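Local coordinates for protein ATP-dependent CLP protease, putative (Plasmodium falciparum, PDB 2F6I) that probably hydrolyses proteins to small peptides as the serine-protease component of an ATP-dependent Clp system, this chain being its ClpP catalytic domain, at residues L34-K38 and K39-Y43; L60-L63 and D64-H68; L86-L89 and D90-Y94; A108-A111 and S112-L115. All coordinates share one frame; numbering follows the deposited sequence.

Contact 1: L34-K38 and K39-Y43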
loop_
_atom_site.group_PDB
_atom_site.type_symbol
_atom_site.label_atom_id
_atom_site.label_comp_id
_atom_site.label_asym_id
_atom_site.label_seq_id
_atom_site.Cartn_x
_atom_site.Cartn_y
_atom_site.Cartn_z
ATOM N N LEU C 34 26.886 -19.321 20.678
ATOM C CA LEU C 34 28.036 -18.825 21.424
ATOM C C LEU C 34 28.837 -19.998 21.980
ATOM O O LEU C 34 30.069 -19.980 21.981
ATOM C CB LEU C 34 27.576 -17.929 22.577
ATOM C CG LEU C 34 28.692 -17.305 23.417
ATOM C CD1 LEU C 34 29.549 -16.400 22.537
ATOM C CD2 LEU C 34 28.084 -16.518 24.567
ATOM N N PHE C 35 28.128 -21.017 22.455
ATOM C CA PHE C 35 28.775 -22.196 23.009
ATOM C C PHE C 35 29.585 -22.924 21.942
ATOM O O PHE C 35 30.633 -23.496 22.236
ATOM C CB PHE C 35 27.729 -23.133 23.619
ATOM C CG PHE C 35 28.238 -24.521 23.893
ATOM C CD1 PHE C 35 28.212 -25.497 22.897
ATOM C CD2 PHE C 35 28.756 -24.854 25.141
ATOM C CE1 PHE C 35 28.691 -26.781 23.140
ATOM C CE2 PHE C 35 29.239 -26.138 25.394
ATOM C CZ PHE C 35 29.206 -27.101 24.393
ATOM N N PHE C 36 29.097 -22.910 20.705
ATOM C CA PHE C 36 29.817 -23.563 19.623
ATOM C C PHE C 36 30.952 -22.675 19.147
ATOM O O PHE C 36 32.021 -23.163 18.783
ATOM C CB PHE C 36 28.882 -23.885 18.455
ATOM C CG PHE C 36 28.063 -25.122 18.668
ATOM C CD1 PHE C 36 26.692 -25.040 18.870
ATOM C CD2 PHE C 36 28.672 -26.371 18.693
ATOM C CE1 PHE C 36 25.936 -26.191 19.094
ATOM C CE2 PHE C 36 27.927 -27.523 18.916
ATOM C CZ PHE C 36 26.556 -27.434 19.119
ATOM N N PHE C 37 30.717 -21.368 19.161
ATOM C CA PHE C 37 31.734 -20.421 18.738
ATOM C C PHE C 37 32.970 -20.555 19.625
ATOM O O PHE C 37 34.099 -20.544 19.136
ATOM C CB PHE C 37 31.197 -18.992 18.817
ATOM C CG PHE C 37 32.146 -17.961 18.279
ATOM C CD1 PHE C 37 32.527 -16.876 19.058
ATOM C CD2 PHE C 37 32.652 -18.072 16.986
ATOM C CE1 PHE C 37 33.403 -15.910 18.557
ATOM C CE2 PHE C 37 33.526 -17.114 16.476
ATOM C CZ PHE C 37 33.902 -16.031 17.262
ATOM N N LYS C 38 32.753 -20.687 20.931
ATOM C CA LYS C 38 33.858 -20.825 21.871
ATOM C C LYS C 38 34.607 -22.138 21.651
ATOM O O LYS C 38 35.706 -22.329 22.175
ATOM C CB LYS C 38 33.347 -20.740 23.315
ATOM C CG LYS C 38 32.829 -19.355 23.706
ATOM C CD LYS C 38 32.291 -19.332 25.136
ATOM C CE LYS C 38 31.737 -17.954 25.505
ATOM N NZ LYS C 38 31.121 -17.921 26.869
ATOM N N LYS C 39 34.010 -23.038 20.873
ATOM C CA LYS C 39 34.632 -24.324 20.568
ATOM C C LYS C 39 35.171 -24.340 19.141
ATOM O O LYS C 39 35.412 -25.405 18.572
ATOM C CB LYS C 39 33.634 -25.469 20.740
ATOM C CG LYS C 39 33.394 -25.891 22.173
ATOM C CD LYS C 39 32.634 -27.206 22.204
ATOM C CE LYS C 39 32.664 -27.840 23.589
ATOM N NZ LYS C 39 32.186 -29.257 23.550
ATOM N N ARG C 40 35.345 -23.152 18.568
ATOM C CA ARG C 40 35.863 -23.009 17.213
ATOM C C ARG C 40 34.897 -23.525 16.157
ATOM O O ARG C 40 35.311 -23.911 15.065
ATOM C CB ARG C 40 37.190 -23.752 17.078
ATOM C CG ARG C 40 38.247 -23.312 18.059
ATOM C CD ARG C 40 39.552 -23.067 17.333
ATOM N NE ARG C 40 40.078 -21.754 17.665
ATOM C CZ ARG C 40 40.844 -21.031 16.860
ATOM N NH1 ARG C 40 41.180 -21.491 15.664
ATOM N NH2 ARG C 40 41.268 -19.841 17.252
ATOM N N ILE C 41 33.610 -23.526 16.474
ATOM C CA ILE C 41 32.606 -24.008 15.539
ATOM C C ILE C 41 31.691 -22.875 15.084
ATOM O O ILE C 41 31.060 -22.204 15.894
ATOM C CB ILE C 41 31.789 -25.147 16.183
ATOM C CG1 ILE C 41 32.741 -26.282 16.574
ATOM C CG2 ILE C 41 30.722 -25.646 15.219
ATOM C CD1 ILE C 41 32.082 -27.454 17.269
ATOM N N ILE C 42 31.635 -22.666 13.773
ATOM C CA ILE C 42 30.823 -21.604 13.192
ATOM C C ILE C 42 29.788 -22.134 12.210
ATOM O O ILE C 42 29.983 -23.174 11.579
ATOM C CB ILE C 42 31.709 -20.583 12.440
ATOM C CG1 ILE C 42 32.619 -19.856 13.425
ATOM C CG2 ILE C 42 30.840 -19.581 11.686
ATOM C CD1 ILE C 42 33.535 -18.850 12.763
ATOM N N TYR C 43 28.688 -21.400 12.081
ATOM C CA TYR C 43 27.627 -21.771 11.161
ATOM C C TYR C 43 27.480 -20.740 10.051
ATOM O O TYR C 43 27.417 -19.539 10.305
ATOM C CB TYR C 43 26.286 -21.898 11.888
ATOM C CG TYR C 43 26.195 -23.053 12.853
ATOM C CD1 TYR C 43 26.910 -23.047 14.047
ATOM C CD2 TYR C 43 25.383 -24.153 12.575
ATOM C CE1 TYR C 43 26.818 -24.106 14.943
ATOM C CE2 TYR C 43 25.286 -25.217 13.462
ATOM C CZ TYR C 43 26.006 -25.187 14.644
ATOM O OH TYR C 43 25.916 -26.239 15.526
#

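Contact 2: L60-L63 and D64-H68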
loop_
_atom_site.group_PDB
_atom_site.type_symbol
_atom_site.label_atom_id
_atom_site.label_comp_id
_atom_site.label_asym_id
_atom_site.label_seq_id
_atom_site.Cartn_x
_atom_site.Cartn_y
_atom_site.Cartn_z
ATOM N N LEU C 60 35.999 -15.078 12.155
ATOM C CA LEU C 60 37.184 -15.815 11.738
ATOM C C LEU C 60 38.434 -15.116 12.255
ATOM O O LEU C 60 39.308 -15.751 12.850
ATOM C CB LEU C 60 37.237 -15.934 10.212
ATOM C CG LEU C 60 36.207 -16.888 9.593
ATOM C CD1 LEU C 60 36.201 -16.753 8.082
ATOM C CD2 LEU C 60 36.529 -18.310 10.005
ATOM N N LEU C 61 38.509 -13.805 12.043
ATOM C CA LEU C 61 39.656 -13.032 12.503
ATOM C C LEU C 61 39.782 -13.121 14.020
ATOM O O LEU C 61 40.888 -13.184 14.557
ATOM C CB LEU C 61 39.521 -11.566 12.078
ATOM C CG LEU C 61 39.610 -11.287 10.576
ATOM C CD1 LEU C 61 39.327 -9.820 10.308
ATOM C CD2 LEU C 61 40.988 -11.666 10.067
ATOM N N TYR C 62 38.645 -13.131 14.709
ATOM C CA TYR C 62 38.652 -13.214 16.163
ATOM C C TYR C 62 39.220 -14.542 16.632
ATOM O O TYR C 62 40.119 -14.576 17.470
ATOM C CB TYR C 62 37.238 -13.034 16.725
ATOM C CG TYR C 62 37.159 -13.246 18.224
ATOM C CD1 TYR C 62 36.951 -14.519 18.758
ATOM C CD2 TYR C 62 37.331 -12.183 19.108
ATOM C CE1 TYR C 62 36.916 -14.726 20.135
ATOM C CE2 TYR C 62 37.300 -12.381 20.486
ATOM C CZ TYR C 62 37.091 -13.654 20.992
ATOM O OH TYR C 62 37.063 -13.857 22.354
ATOM N N LEU C 63 38.690 -15.636 16.096
ATOM C CA LEU C 63 39.158 -16.961 16.474
ATOM C C LEU C 63 40.650 -17.115 16.203
ATOM O O LEU C 63 41.413 -17.489 17.090
ATOM C CB LEU C 63 38.378 -18.043 15.718
ATOM C CG LEU C 63 36.899 -18.220 16.077
ATOM C CD1 LEU C 63 36.275 -19.286 15.186
ATOM C CD2 LEU C 63 36.771 -18.611 17.541
ATOM N N ASP C 64 41.071 -16.814 14.979
ATOM C CA ASP C 64 42.476 -16.943 14.621
ATOM C C ASP C 64 43.364 -16.115 15.544
ATOM O O ASP C 64 44.559 -16.374 15.658
ATOM C CB ASP C 64 42.703 -16.517 13.171
ATOM C CG ASP C 64 44.016 -17.035 12.613
ATOM O OD1 ASP C 64 44.219 -18.268 12.641
ATOM O OD2 ASP C 64 44.841 -16.218 12.149
ATOM N N ASN C 65 42.773 -15.126 16.206
ATOM C CA ASN C 65 43.521 -14.272 17.116
ATOM C C ASN C 65 43.759 -14.975 18.453
ATOM O O ASN C 65 44.757 -14.719 19.126
ATOM C CB ASN C 65 42.768 -12.961 17.348
ATOM C CG ASN C 65 43.617 -11.916 18.051
ATOM O OD1 ASN C 65 44.167 -12.166 19.125
ATOM N ND2 ASN C 65 43.726 -10.735 17.448
ATOM N N ILE C 66 42.836 -15.857 18.834
ATOM C CA ILE C 66 42.951 -16.601 20.085
ATOM C C ILE C 66 44.107 -17.586 19.957
ATOM O O ILE C 66 45.092 -17.505 20.687
ATOM C CB ILE C 66 41.654 -17.384 20.388
ATOM C CG1 ILE C 66 40.458 -16.427 20.422
ATOM C CG2 ILE C 66 41.788 -18.126 21.710
ATOM C CD1 ILE C 66 40.571 -15.323 21.458
ATOM N N ASN C 67 43.966 -18.521 19.026
ATOM C CA ASN C 67 44.994 -19.517 18.749
ATOM C C ASN C 67 44.865 -19.892 17.279
ATOM O O ASN C 67 44.089 -19.279 16.548
ATOM C CB ASN C 67 44.817 -20.756 19.628
ATOM C CG ASN C 67 43.457 -21.395 19.468
ATOM O OD1 ASN C 67 42.565 -21.195 20.292
ATOM N ND2 ASN C 67 43.285 -22.161 18.398
ATOM N N HIS C 68 45.616 -20.891 16.836
ATOM C CA HIS C 68 45.555 -21.289 15.436
ATOM C C HIS C 68 45.095 -22.720 15.222
ATOM O O HIS C 68 45.478 -23.362 14.244
ATOM C CB HIS C 68 46.914 -21.072 14.772
ATOM C CG HIS C 68 47.332 -19.635 14.713
ATOM N ND1 HIS C 68 48.578 -19.237 14.277
ATOM C CD2 HIS C 68 46.667 -18.500 15.033
ATOM C CE1 HIS C 68 48.661 -17.921 14.331
ATOM N NE2 HIS C 68 47.515 -17.449 14.786
#

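Contact 3: L86-L89 and D90-Y94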
loop_
_atom_site.group_PDB
_atom_site.type_symbol
_atom_site.label_atom_id
_atom_site.label_comp_id
_atom_site.label_asym_id
_atom_site.label_seq_id
_atom_site.Cartn_x
_atom_site.Cartn_y
_atom_site.Cartn_z
ATOM N N LEU C 86 33.907 -13.774 -2.238
ATOM C CA LEU C 86 35.338 -13.750 -2.486
ATOM C C LEU C 86 36.070 -13.089 -1.322
ATOM O O LEU C 86 37.248 -13.356 -1.089
ATOM C CB LEU C 86 35.625 -13.014 -3.794
ATOM C CG LEU C 86 35.107 -13.777 -5.017
ATOM C CD1 LEU C 86 35.153 -12.892 -6.258
ATOM C CD2 LEU C 86 35.940 -15.040 -5.209
ATOM N N ALA C 87 35.364 -12.229 -0.591
ATOM C CA ALA C 87 35.952 -11.557 0.562
ATOM C C ALA C 87 36.154 -12.594 1.659
ATOM O O ALA C 87 37.204 -12.642 2.304
ATOM C CB ALA C 87 35.035 -10.451 1.051
ATOM N N ILE C 88 35.137 -13.425 1.868
ATOM C CA ILE C 88 35.215 -14.468 2.878
ATOM C C ILE C 88 36.325 -15.445 2.500
ATOM O O ILE C 88 37.050 -15.941 3.364
ATOM C CB ILE C 88 33.881 -15.231 2.998
ATOM C CG1 ILE C 88 32.806 -14.301 3.563
ATOM C CG2 ILE C 88 34.051 -16.446 3.889
ATOM C CD1 ILE C 88 31.439 -14.944 3.692
ATOM N N LEU C 89 36.458 -15.707 1.203
ATOM C CA LEU C 89 37.482 -16.619 0.710
ATOM C C LEU C 89 38.871 -16.064 1.040
ATOM O O LEU C 89 39.752 -16.806 1.479
ATOM C CB LEU C 89 37.337 -16.810 -0.803
ATOM C CG LEU C 89 38.034 -18.025 -1.421
ATOM C CD1 LEU C 89 37.423 -19.303 -0.860
ATOM C CD2 LEU C 89 37.882 -17.992 -2.936
ATOM N N ASP C 90 39.061 -14.762 0.829
ATOM C CA ASP C 90 40.341 -14.127 1.127
ATOM C C ASP C 90 40.681 -14.307 2.601
ATOM O O ASP C 90 41.797 -14.703 2.945
ATOM C CB ASP C 90 40.309 -12.627 0.804
ATOM C CG ASP C 90 40.613 -12.333 -0.654
ATOM O OD1 ASP C 90 41.311 -13.146 -1.294
ATOM O OD2 ASP C 90 40.171 -11.277 -1.155
ATOM N N ILE C 91 39.715 -14.010 3.465
ATOM C CA ILE C 91 39.906 -14.135 4.903
ATOM C C ILE C 91 40.231 -15.583 5.253
ATOM O O ILE C 91 41.094 -15.855 6.087
ATOM C CB ILE C 91 38.638 -13.686 5.673
ATOM C CG1 ILE C 91 38.368 -12.203 5.404
ATOM C CG2 ILE C 91 38.813 -13.916 7.169
ATOM C CD1 ILE C 91 39.514 -11.285 5.796
ATOM N N PHE C 92 39.532 -16.505 4.601
ATOM C CA PHE C 92 39.735 -17.930 4.819
ATOM C C PHE C 92 41.208 -18.285 4.701
ATOM O O PHE C 92 41.780 -18.919 5.584
ATOM C CB PHE C 92 38.956 -18.733 3.779
ATOM C CG PHE C 92 37.777 -19.468 4.332
ATOM C CD1 PHE C 92 36.752 -18.783 4.977
ATOM C CD2 PHE C 92 37.677 -20.848 4.187
ATOM C CE1 PHE C 92 35.639 -19.465 5.469
ATOM C CE2 PHE C 92 36.571 -21.539 4.673
ATOM C CZ PHE C 92 35.548 -20.843 5.316
ATOM N N ASN C 93 41.813 -17.866 3.595
ATOM C CA ASN C 93 43.214 -18.155 3.325
ATOM C C ASN C 93 44.191 -17.157 3.929
ATOM O O ASN C 93 45.404 -17.294 3.774
ATOM C CB ASN C 93 43.428 -18.254 1.816
ATOM C CG ASN C 93 42.695 -19.429 1.206
ATOM O OD1 ASN C 93 43.022 -20.587 1.473
ATOM N ND2 ASN C 93 41.688 -19.139 0.393
ATOM N N TYR C 94 43.664 -16.154 4.620
ATOM C CA TYR C 94 44.511 -15.152 5.253
ATOM C C TYR C 94 44.914 -15.635 6.648
ATOM O O TYR C 94 46.074 -15.521 7.047
ATOM C CB TYR C 94 43.763 -13.822 5.371
ATOM C CG TYR C 94 44.561 -12.713 6.024
ATOM C CD1 TYR C 94 43.918 -11.686 6.717
ATOM C CD2 TYR C 94 45.953 -12.681 5.944
ATOM C CE1 TYR C 94 44.640 -10.657 7.315
ATOM C CE2 TYR C 94 46.686 -11.655 6.540
ATOM C CZ TYR C 94 46.022 -10.649 7.223
ATOM O OH TYR C 94 46.738 -9.638 7.820
#

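Contact 4: A108-A111 and S112-L115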
loop_
_atom_site.group_PDB
_atom_site.type_symbol
_atom_site.label_atom_id
_atom_site.label_comp_id
_atom_site.label_asym_id
_atom_site.label_seq_id
_atom_site.Cartn_x
_atom_site.Cartn_y
_atom_site.Cartn_z
ATOM N N ALA C 108 25.280 -23.765 -2.480
ATOM C CA ALA C 108 25.379 -23.297 -3.857
ATOM C C ALA C 108 26.330 -22.121 -4.059
ATOM O O ALA C 108 26.730 -21.450 -3.104
ATOM C CB ALA C 108 23.995 -22.925 -4.365
ATOM N N SER C 109 26.679 -21.884 -5.321
ATOM C CA SER C 109 27.572 -20.798 -5.714
ATOM C C SER C 109 28.755 -20.628 -4.761
ATOM O O SER C 109 29.446 -21.600 -4.445
ATOM C CB SER C 109 26.785 -19.490 -5.817
ATOM O OG SER C 109 27.569 -18.473 -6.415
ATOM N N MET C 110 28.991 -19.398 -4.309
ATOM C CA MET C 110 30.103 -19.127 -3.400
ATOM C C MET C 110 30.092 -20.020 -2.165
ATOM O O MET C 110 31.145 -20.308 -1.593
ATOM C CB MET C 110 30.110 -17.655 -2.968
ATOM C CG MET C 110 30.741 -16.713 -3.987
ATOM S SD MET C 110 32.350 -17.322 -4.562
ATOM C CE MET C 110 33.324 -17.217 -3.071
ATOM N N ALA C 111 28.905 -20.454 -1.752
ATOM C CA ALA C 111 28.792 -21.326 -0.591
ATOM C C ALA C 111 29.495 -22.637 -0.929
ATOM O O ALA C 111 30.213 -23.207 -0.104
ATOM C CB ALA C 111 27.325 -21.576 -0.258
ATOM N N SER C 112 29.287 -23.101 -2.158
ATOM C CA SER C 112 29.903 -24.332 -2.636
ATOM C C SER C 112 31.413 -24.155 -2.740
ATOM O O SER C 112 32.176 -25.057 -2.397
ATOM C CB SER C 112 29.336 -24.711 -4.006
ATOM O OG SER C 112 27.978 -25.104 -3.907
ATOM N N VAL C 113 31.839 -22.987 -3.212
ATOM C CA VAL C 113 33.262 -22.701 -3.348
ATOM C C VAL C 113 33.932 -22.667 -1.978
ATOM O O VAL C 113 35.026 -23.208 -1.800
ATOM C CB VAL C 113 33.499 -21.353 -4.051
ATOM C CG1 VAL C 113 34.989 -21.083 -4.154
ATOM C CG2 VAL C 113 32.865 -21.369 -5.436
ATOM N N ILE C 114 33.277 -22.026 -1.015
ATOM C CA ILE C 114 33.817 -21.944 0.338
ATOM C C ILE C 114 33.930 -23.359 0.894
ATOM O O ILE C 114 34.914 -23.706 1.547
ATOM C CB ILE C 114 32.904 -21.104 1.256
ATOM C CG1 ILE C 114 32.912 -19.645 0.795
ATOM C CG2 ILE C 114 33.373 -21.209 2.701
ATOM C CD1 ILE C 114 31.955 -18.751 1.561
ATOM N N LEU C 115 32.912 -24.171 0.629
ATOM C CA LEU C 115 32.903 -25.556 1.080
ATOM C C LEU C 115 34.128 -26.267 0.508
ATOM O O LEU C 115 34.841 -26.970 1.221
ATOM C CB LEU C 115 31.627 -26.251 0.592
ATOM C CG LEU C 115 31.517 -27.773 0.737
ATOM C CD1 LEU C 115 31.542 -28.176 2.206
ATOM C CD2 LEU C 115 30.228 -28.240 0.075
#

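Contact 1: L34-K38 and K39-Y43
K39 N bonds to F36 O at 2.9 Å, standing well above the carbonyl plane, in the Schellman motif that ends helix 30-37 before strand 41-44 begins. The extended K39 side chain runs obliquely to the F35 ring, bringing CE to 3.6 Å from F35 CZ, while NZ goes on to a hydrogen bond with N65 OD1 of a neighbouring subunit. R40, with positive phi (68°), is the C-prime residue; its N bonds to F37 O at 2.9 Å, and its guanidinium reaches S97 through NH1. The turn brings I41 N back to F36 O at 2.8 Å, from the face of the carbonyl opposite K39 N, so that two N-H groups grip one oxygen. I41 CD1 meets the edge of the F36 ring, 3.9 Å from F36 CD2. One residue on, I42 lies alongside F37 and sets CG1 in the ring plane, 4.0 Å from F37 CD2. Y43 turns its edge to the face of F36 in a T-shaped pair with planes at 68° and centroids 5.7 Å apart. F35 CD1 sits over the other face of F36, opposite Y43 OH, which stands 3.6 Å from F36 CE1.

Contact 2: L60-L63 and D64-H68
The closing turns of helix 50-66, the connecting helix of a beta-alpha-beta unit, join L60-L63 to D64-I66. The first bond is regular: D64 N points almost straight at L60 O, 3.0 Å away with 173° at the hydrogen. After it the bonding becomes mixed. N65 N keeps only a weak bond to L61 O and bonds also to Y62 O at 3.0 Å, a 3-10-like i to i+3 step in which the donor stands high above the carbonyl plane. I66 N makes a weak bond to Y62 O at 3.3 Å, and N67 is the first residue to leave helical backbone angles. On the outer flank, with its CG trans to the backbone N (chi1 174°), Y62 sends its ring obliquely across I66, one turn on, whose CD1 lies 3.9 Å from Y62 CZ. The D64 carboxylate is held at both oxygens, OD1 by S97 OG and OD2 by the backbone N of K96. Y62 also meets F35 of a neighbouring subunit edge-to-face, so this flank takes part in the assembly. On the inner flank L63 packs against I42 of strand 41-44 and I71 of strand 71-77, and L60 against I73 and against I91 and F92 of helix 82-94.

Contact 3: L86-L89 and D90-Y94
I88 and F92, one turn apart on helix 82-94, form the tight apolar side of this contact; the helix makes the crossover between the parallel strands 71-77 and 99-104. The two side chains lie side by side and point the same way, with I88 CG2 3.7 Å from F92 CD1. The ring is brought there by an unusual first torsion, chi1 -109°, well off the staggered positions, which also leaves F92 CD1 3.3 Å from I88 O. I114 of helix 109-116 packs on both residues. Regular i to i+4 bonds hold this turn: I91 N meets A87 O at 3.1 Å and 168°, and F92 N meets I88 O at 2.8 Å. The other side faces a neighbouring subunit, where polar and apolar contacts mix: D90 OD2 accepts the backbone N of N128 of that subunit, and L89 packs on its L205. Looseness is confined to N93, which is partly exposed and whose ND2 comes no nearer than 4.2 Å to the L89 side chain, at CG. L89 O takes two bonds from N93, a good one from the backbone N at 3.1 Å and a weak one from ND2 at 3.2 Å.

Contact 4: A108-A111 and S112-L115
S109 O and V113 N make the first regular bond of helix 109-116, 3.0 Å long with the donor in the carbonyl plane. S112 N also lies near this oxygen, but its bonds to S109 O and A108 O are both weak. From there the ladder is firm: I114 N bonds to M110 O at 2.8 Å, and L115 N to A111 O at 3.0 Å. I114 CG1 rests close against the same M110 carbonyl, 3.0 Å from M110 O. The M110 chain bends at both chi2 and chi3 and so crosses V113, leaving M110 SD 4.2 Å from V113 CG2. S112 sets its OG on the backbone-N side (chi1 -69°), 3.2 Å from A108 CA, and the hydroxyl is hydrogen-bonded to M132 O of strand 130-132. This ties the start of the helix to the strand that leads toward H134. Farther out, L161 of helix 151-169 packs on S109, M110 and V113, while L86 of helix 82-94 packs on M110. The A108 side chain is about 6 Å from that of H134, a predicted active-site residue. The positive phi of S109 (41°, psi -130°) at the N-terminal end of this buried helix is consistent with S109 being the nucleophile, on a nucleophile elbow, as in S14 (ClpP) serine peptidases.

From the N terminus the four contacts follow in series; each is a local turn, and none nests in or crosses another. Contact 1 closes the turn from helix 30-37 into strand 41-44. Contact 2 ends the next helix, 50-66, and touches contact 1 where F37 CE2 lies 3.6 Å from L63 CG. Contact 3, on helix 82-94, lies between the other two helical contacts and touches both contact 2 and contact 4. Contacts 2 to 4 thus join three successive helices; contacts 1 to 3 touch other subunits, whereas contact 4 is buried near the centre of the chain, by the predicted active site.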